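Local coordinates for protein KLLA0E08119p (PDB 3VA7) that probably carboxylates urea to urea-1-carboxylate with bicarbonate and ATP through its biotin cofactor, this piece carrying the biotin carboxylase, carboxyltransferase and biotin-carrier domains, at residues Val489-Gly494 with Ser604-Ala609; Pro504-Met509 with Ser697-Val702. All coordinates share one frame; numbering follows the deposited sequence.

Contact 1 of 2, residues Val489-Gly494 with Ser604-Ala609; sequences VQDYPG and SRSTFA
Asp-491 OD1 accepts two serine hydroxyls, from Ser-604 OG at 2.6 Å and from Ser-606 OG at 2.8 Å. The two arrive differently: Ser-604 meets the oxygen on its syn side, only 18° out of the carboxylate plane, whereas Ser-606 comes from above that plane. The second oxygen, Asp-491 OD2, takes the backbone N of Arg-605 at 2.8 Å, again from above the plane. With CG set between its own backbone N and carbonyl carbon (chi1 66°), Asp-491 turns the carboxylate onto three consecutive residues, 604 to 606. Ser-604 OG does double duty: besides donating to the carboxylate it receives the backbone N of Ser-606 at 2.8 Å, which closes an ST turn and keeps Ser-604 OG and the Ser-606 backbone close together beside the carboxylate. The guanidinium of Arg-605 lies away from this carboxylate and is bonded through NE to Val-598 O.

At the strand end of the contact, Val-489 O is shared by both donors of Thr-607. Thr-607 OG1 approaches Val-489 O at 2.6 Å in the carbonyl plane, on a lone pair, and Thr-607 N at 3.2 Å, tilted from that plane. A water donates to Thr-607 OG1, so this hydroxyl serves as donor and acceptor at once. Val-489 CG1, on the Arg-605 side, rests 3.7 Å from Arg-605 O.

The edge strand 488-490 and the turn after it are thus joined to the 604-609 loop of the carboxyltransferase part mostly by polar bonds. Three donors around one buried carboxylate would be expected to favour its ionised form, since they offset its charge without a salt bridge across the contact.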
loop_
_atom_site.group_PDB
_atom_site.type_symbol
_atom_site.label_atom_id
_atom_site.label_comp_id
_atom_site.label_asym_id
_atom_site.label_seq_id
_atom_site.Cartn_x
_atom_site.Cartn_y
_atom_site.Cartn_z
ATOM N N VAL A 489 3.224 10.310 7.087
ATOM C CA VAL A 489 2.534 11.358 6.396
ATOM C C VAL A 489 1.058 11.193 6.620
ATOM O O VAL A 489 0.555 10.106 6.415
ATOM C CB VAL A 489 2.699 11.226 4.915
ATOM C CG1 VAL A 489 1.895 12.353 4.185
ATOM C CG2 VAL A 489 4.161 11.215 4.571
ATOM N N GLN A 490 0.368 12.258 7.033
ATOM C CA GLN A 490 -1.092 12.223 7.250
ATOM C C GLN A 490 -1.696 13.478 6.695
ATOM O O GLN A 490 -0.945 14.462 6.547
ATOM C CB GLN A 490 -1.433 12.111 8.739
ATOM C CG GLN A 490 -0.934 10.856 9.380
ATOM C CD GLN A 490 -1.672 9.637 8.870
ATOM O OE1 GLN A 490 -1.228 8.510 9.102
ATOM N NE2 GLN A 490 -2.796 9.848 8.163
ATOM N N ASP A 491 -3.004 13.462 6.380
ATOM C CA ASP A 491 -3.739 14.698 6.078
ATOM C C ASP A 491 -5.141 14.735 6.664
ATOM O O ASP A 491 -5.588 13.752 7.239
ATOM C CB ASP A 491 -3.740 15.050 4.579
ATOM C CG ASP A 491 -4.502 14.033 3.711
ATOM O OD1 ASP A 491 -5.306 13.239 4.253
ATOM O OD2 ASP A 491 -4.296 14.044 2.464
ATOM N N TYR A 492 -5.846 15.865 6.532
ATOM C CA TYR A 492 -7.078 16.078 7.286
ATOM C C TYR A 492 -8.126 16.713 6.427
ATOM O O TYR A 492 -7.840 17.770 5.837
ATOM C CB TYR A 492 -6.825 17.024 8.448
ATOM C CG TYR A 492 -8.107 17.283 9.177
ATOM C CD1 TYR A 492 -8.509 16.432 10.213
ATOM C CD2 TYR A 492 -8.948 18.351 8.798
ATOM C CE1 TYR A 492 -9.701 16.630 10.866
ATOM C CE2 TYR A 492 -10.147 18.587 9.468
ATOM C CZ TYR A 492 -10.504 17.713 10.477
ATOM O OH TYR A 492 -11.670 17.889 11.117
ATOM N N PRO A 493 -9.370 16.155 6.403
ATOM C CA PRO A 493 -9.953 15.146 7.293
ATOM C C PRO A 493 -9.500 13.702 7.072
ATOM O O PRO A 493 -9.831 12.837 7.884
ATOM C CB PRO A 493 -11.454 15.260 7.030
ATOM C CG PRO A 493 -11.551 15.861 5.633
ATOM C CD PRO A 493 -10.333 16.588 5.352
ATOM N N GLY A 494 -8.725 13.440 6.032
ATOM C CA GLY A 494 -8.215 12.068 5.798
ATOM C C GLY A 494 -8.961 11.402 4.650
ATOM O O GLY A 494 -9.490 12.070 3.740
ATOM N N SER A 604 -6.923 10.968 -0.730
ATOM C CA SER A 604 -6.173 11.434 0.437
ATOM C C SER A 604 -4.747 10.943 0.405
ATOM O O SER A 604 -4.445 9.831 -0.067
ATOM C CB SER A 604 -6.800 10.922 1.724
ATOM O OG SER A 604 -5.891 11.117 2.782
ATOM N N ARG A 605 -3.876 11.779 0.939
ATOM C CA ARG A 605 -2.490 11.442 1.093
ATOM C C ARG A 605 -2.190 10.785 2.427
ATOM O O ARG A 605 -1.014 10.612 2.766
ATOM C CB ARG A 605 -1.648 12.698 0.922
ATOM C CG ARG A 605 -1.704 13.181 -0.490
ATOM C CD ARG A 605 -0.959 14.454 -0.626
ATOM N NE ARG A 605 -0.723 14.761 -2.031
ATOM C CZ ARG A 605 -1.481 15.516 -2.808
ATOM N NH1 ARG A 605 -2.592 16.053 -2.350
ATOM N NH2 ARG A 605 -1.101 15.700 -4.087
ATOM N N SER A 606 -3.223 10.409 3.180
ATOM C CA SER A 606 -2.993 9.811 4.485
ATOM C C SER A 606 -2.502 8.395 4.361
ATOM O O SER A 606 -2.967 7.638 3.477
ATOM C CB SER A 606 -4.243 9.815 5.348
ATOM O OG SER A 606 -4.488 11.099 5.846
ATOM N N THR A 607 -1.598 8.040 5.283
ATOM C CA THR A 607 -1.072 6.697 5.390
ATOM C C THR A 607 -1.984 5.762 6.187
ATOM O O THR A 607 -2.290 6.027 7.354
ATOM C CB THR A 607 0.262 6.708 6.110
ATOM O OG1 THR A 607 1.133 7.713 5.553
ATOM C CG2 THR A 607 0.911 5.353 6.029
ATOM N N PHE A 608 -2.412 4.659 5.561
ATOM C CA PHE A 608 -3.049 3.560 6.297
ATOM C C PHE A 608 -2.109 2.367 6.286
ATOM O O PHE A 608 -2.115 1.591 5.327
ATOM C CB PHE A 608 -4.365 3.170 5.651
ATOM C CG PHE A 608 -5.097 2.069 6.384
ATOM C CD1 PHE A 608 -5.116 2.019 7.778
ATOM C CD2 PHE A 608 -5.788 1.104 5.692
ATOM C CE1 PHE A 608 -5.799 0.965 8.438
ATOM C CE2 PHE A 608 -6.475 0.075 6.353
ATOM C CZ PHE A 608 -6.470 -0.012 7.717
ATOM N N ALA A 609 -1.298 2.219 7.332
ATOM C CA ALA A 609 -0.128 1.309 7.298
ATOM C C ALA A 609 -0.597 -0.131 7.156
ATOM O O ALA A 609 -0.207 -0.832 6.228
ATOM C CB ALA A 609 0.721 1.490 8.513
HETATM O O HOH W 1 3.642 7.495 5.371
#

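Contact 2 of 2, residues Pro504-Met509 with Ser697-Val702; sequences PPSGPM and SNRFGV. With BTI (5-(hexahydro-2-oxo-1H-thieno[3,4-D]imidazol-6-yl)pentanal), chain B.
A bend at chi3 (48°) turns the Arg-699 chain so that its guanidinium reaches the loop 504-509, while Met-509, with CG anti to its backbone N and a bend at chi2 (80°), runs past it in the opposite direction. The guanidinium takes Gly-507 O end-on with both terminal nitrogens, Arg-699 NH1 at 2.9 Å and NH2 at 3.0 Å. The carbonyl oxygen lies only 9° out of the guanidinium plane, evidence of a planar, two-pronged grip on one atom. Ser-506 CB lies in the guanidinium plane too, but beyond NH2, at 3.7 Å from Arg-699 NH2. Further along, Met-509 SD lies 3.8 Å from Arg-699 CG, and Met-509 CE is 3.6 Å from Arg-699 CA, so the thioether packs against the aliphatic root of the arginine.

Arg-699 occupies a type I turn from Asn-698 to Gly-701, where Asn-698 OD1 accepts the backbone N of Phe-700 as an Asx turn. Phe-700 and Gly-701 line the biotin pocket, Gly-701 CA lying 3.9 Å from C10 of the biotin tail. Arg-699 also forms salt bridges to Asp-749 through NE and to Glu-531 through NH1, and Asp-749 also holds Ser-506 OG.

Besides a carbonyl oxygen that accepts two hydrogen bonds, the buried arginine's charge is probably well compensated by the carboxylates of Asp-749 and Glu-531, consistent with a turn that forms part of the pocket wall and is anchored from its other side.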
loop_
_atom_site.group_PDB
_atom_site.type_symbol
_atom_site.label_atom_id
_atom_site.label_comp_id
_atom_site.label_asym_id
_atom_site.label_seq_id
_atom_site.Cartn_x
_atom_site.Cartn_y
_atom_site.Cartn_z
ATOM N N PRO A 504 -10.842 3.212 6.543
ATOM C CA PRO A 504 -10.920 4.214 7.565
ATOM C C PRO A 504 -10.368 5.515 7.040
ATOM O O PRO A 504 -9.732 5.535 5.958
ATOM C CB PRO A 504 -10.066 3.632 8.697
ATOM C CG PRO A 504 -9.056 2.828 8.035
ATOM C CD PRO A 504 -9.810 2.209 6.855
ATOM N N PRO A 505 -10.672 6.623 7.748
ATOM C CA PRO A 505 -10.174 7.904 7.301
ATOM C C PRO A 505 -8.661 8.010 7.465
ATOM O O PRO A 505 -8.020 8.723 6.706
ATOM C CB PRO A 505 -10.873 8.904 8.247
ATOM C CG PRO A 505 -11.247 8.118 9.400
ATOM C CD PRO A 505 -11.589 6.782 8.887
ATOM N N SER A 506 -8.115 7.337 8.463
ATOM C CA SER A 506 -6.710 7.550 8.788
ATOM C C SER A 506 -6.511 9.027 9.135
ATOM O O SER A 506 -7.289 9.552 9.843
ATOM C CB SER A 506 -5.795 7.065 7.636
ATOM O OG SER A 506 -5.799 5.654 7.637
ATOM N N GLY A 507 -5.524 9.713 8.605
ATOM C CA GLY A 507 -5.280 11.056 9.048
ATOM C C GLY A 507 -4.761 11.055 10.467
ATOM O O GLY A 507 -4.530 9.973 11.046
ATOM N N PRO A 508 -4.599 12.253 11.051
ATOM C CA PRO A 508 -4.012 12.374 12.386
ATOM C C PRO A 508 -4.962 11.865 13.431
ATOM O O PRO A 508 -6.196 12.085 13.405
ATOM C CB PRO A 508 -3.885 13.870 12.599
ATOM C CG PRO A 508 -5.001 14.455 11.727
ATOM C CD PRO A 508 -5.140 13.528 10.541
ATOM N N MET A 509 -4.355 11.210 14.387
ATOM C CA MET A 509 -5.028 10.691 15.540
ATOM C C MET A 509 -5.487 11.782 16.525
ATOM O O MET A 509 -6.422 11.559 17.299
ATOM C CB MET A 509 -3.997 9.792 16.184
ATOM C CG MET A 509 -4.527 8.869 17.142
ATOM S SD MET A 509 -5.254 7.477 16.329
ATOM C CE MET A 509 -5.192 6.404 17.805
ATOM N N SER A 697 -2.536 -0.654 22.509
ATOM C CA SER A 697 -3.307 0.444 21.953
ATOM C C SER A 697 -2.553 0.980 20.778
ATOM O O SER A 697 -1.348 1.013 20.833
ATOM C CB SER A 697 -3.480 1.564 22.970
ATOM O OG SER A 697 -4.337 1.187 24.019
ATOM N N ASN A 698 -3.234 1.377 19.713
ATOM C CA ASN A 698 -2.563 1.987 18.552
ATOM C C ASN A 698 -3.616 2.674 17.692
ATOM O O ASN A 698 -4.750 2.852 18.148
ATOM C CB ASN A 698 -1.697 1.025 17.717
ATOM C CG ASN A 698 -2.494 -0.091 17.060
ATOM O OD1 ASN A 698 -3.678 -0.294 17.318
ATOM N ND2 ASN A 698 -1.832 -0.843 16.207
ATOM N N ARG A 699 -3.265 3.042 16.463
ATOM C CA ARG A 699 -4.214 3.749 15.652
ATOM C C ARG A 699 -5.455 2.914 15.308
ATOM O O ARG A 699 -6.490 3.478 14.899
ATOM C CB ARG A 699 -3.536 4.305 14.425
ATOM C CG ARG A 699 -2.518 5.418 14.746
ATOM C CD ARG A 699 -1.653 5.722 13.486
ATOM N NE ARG A 699 -2.506 5.894 12.304
ATOM C CZ ARG A 699 -3.008 7.051 11.857
ATOM N NH1 ARG A 699 -2.705 8.218 12.447
ATOM N NH2 ARG A 699 -3.772 7.040 10.758
ATOM N N PHE A 700 -5.429 1.599 15.540
ATOM C CA PHE A 700 -6.646 0.844 15.257
ATOM C C PHE A 700 -7.647 1.136 16.350
ATOM O O PHE A 700 -8.871 0.984 16.140
ATOM C CB PHE A 700 -6.474 -0.708 15.133
ATOM C CG PHE A 700 -5.309 -1.163 14.286
ATOM C CD1 PHE A 700 -4.580 -2.276 14.662
ATOM C CD2 PHE A 700 -4.935 -0.487 13.142
ATOM C CE1 PHE A 700 -3.519 -2.734 13.901
ATOM C CE2 PHE A 700 -3.828 -0.917 12.375
ATOM C CZ PHE A 700 -3.132 -2.035 12.766
ATOM N N GLY A 701 -7.144 1.529 17.526
ATOM C CA GLY A 701 -7.996 1.684 18.677
ATOM C C GLY A 701 -7.220 1.598 19.969
ATOM O O GLY A 701 -6.154 1.014 20.020
ATOM N N VAL A 702 -7.779 2.177 21.023
ATOM C CA VAL A 702 -7.105 2.342 22.275
ATOM C C VAL A 702 -7.803 1.484 23.281
ATOM O O VAL A 702 -8.937 1.710 23.606
ATOM C CB VAL A 702 -7.038 3.841 22.659
ATOM C CG1 VAL A 702 -6.644 4.043 24.126
ATOM C CG2 VAL A 702 -6.039 4.563 21.689
HETATM C C11 BTI B . -7.066 -2.864 18.863
HETATM O O11 BTI B . -6.950 -4.099 19.136
HETATM C C10 BTI B . -8.341 -2.200 18.260
HETATM C C9 BTI B . -9.401 -3.256 17.953
HETATM C C8 BTI B . -10.800 -2.733 17.659
HETATM C C7 BTI B . -11.936 -3.760 17.843
HETATM C C2 BTI B . -11.716 -5.095 17.162
HETATM S S1 BTI B . -11.514 -4.952 15.411
HETATM C C6 BTI B . -12.023 -6.603 15.089
HETATM C C5 BTI B . -12.926 -7.046 16.219
HETATM N N3 BTI B . -14.237 -6.860 15.653
HETATM C C3 BTI B . -14.859 -5.863 16.224
HETATM O O3 BTI B . -16.095 -5.514 15.928
HETATM N N2 BTI B . -14.127 -5.286 17.154
HETATM C C4 BTI B . -12.894 -6.032 17.370
#

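From the N terminus, the chain leaves strand 488-490 through the first side of contact 1, then passes 504-509, the first side of contact 2, just before helix 511-520. It returns to contact 1 at 604-609, after strand 587-592, closing a loop of 109 intervening residues. Only at 697-702, where strands 691-698 and 701-705 join, does contact 2 close, across 187 residues. The segments therefore alternate and the two closures cross. They also touch, with centres about 11 Å apart: Asp-491 O packs on Pro-508 CD at 3.3 Å. Together they tie the edge of one carboxyltransferase sheet, through neighbouring loops, to the sheet whose turn borders the biotin pocket.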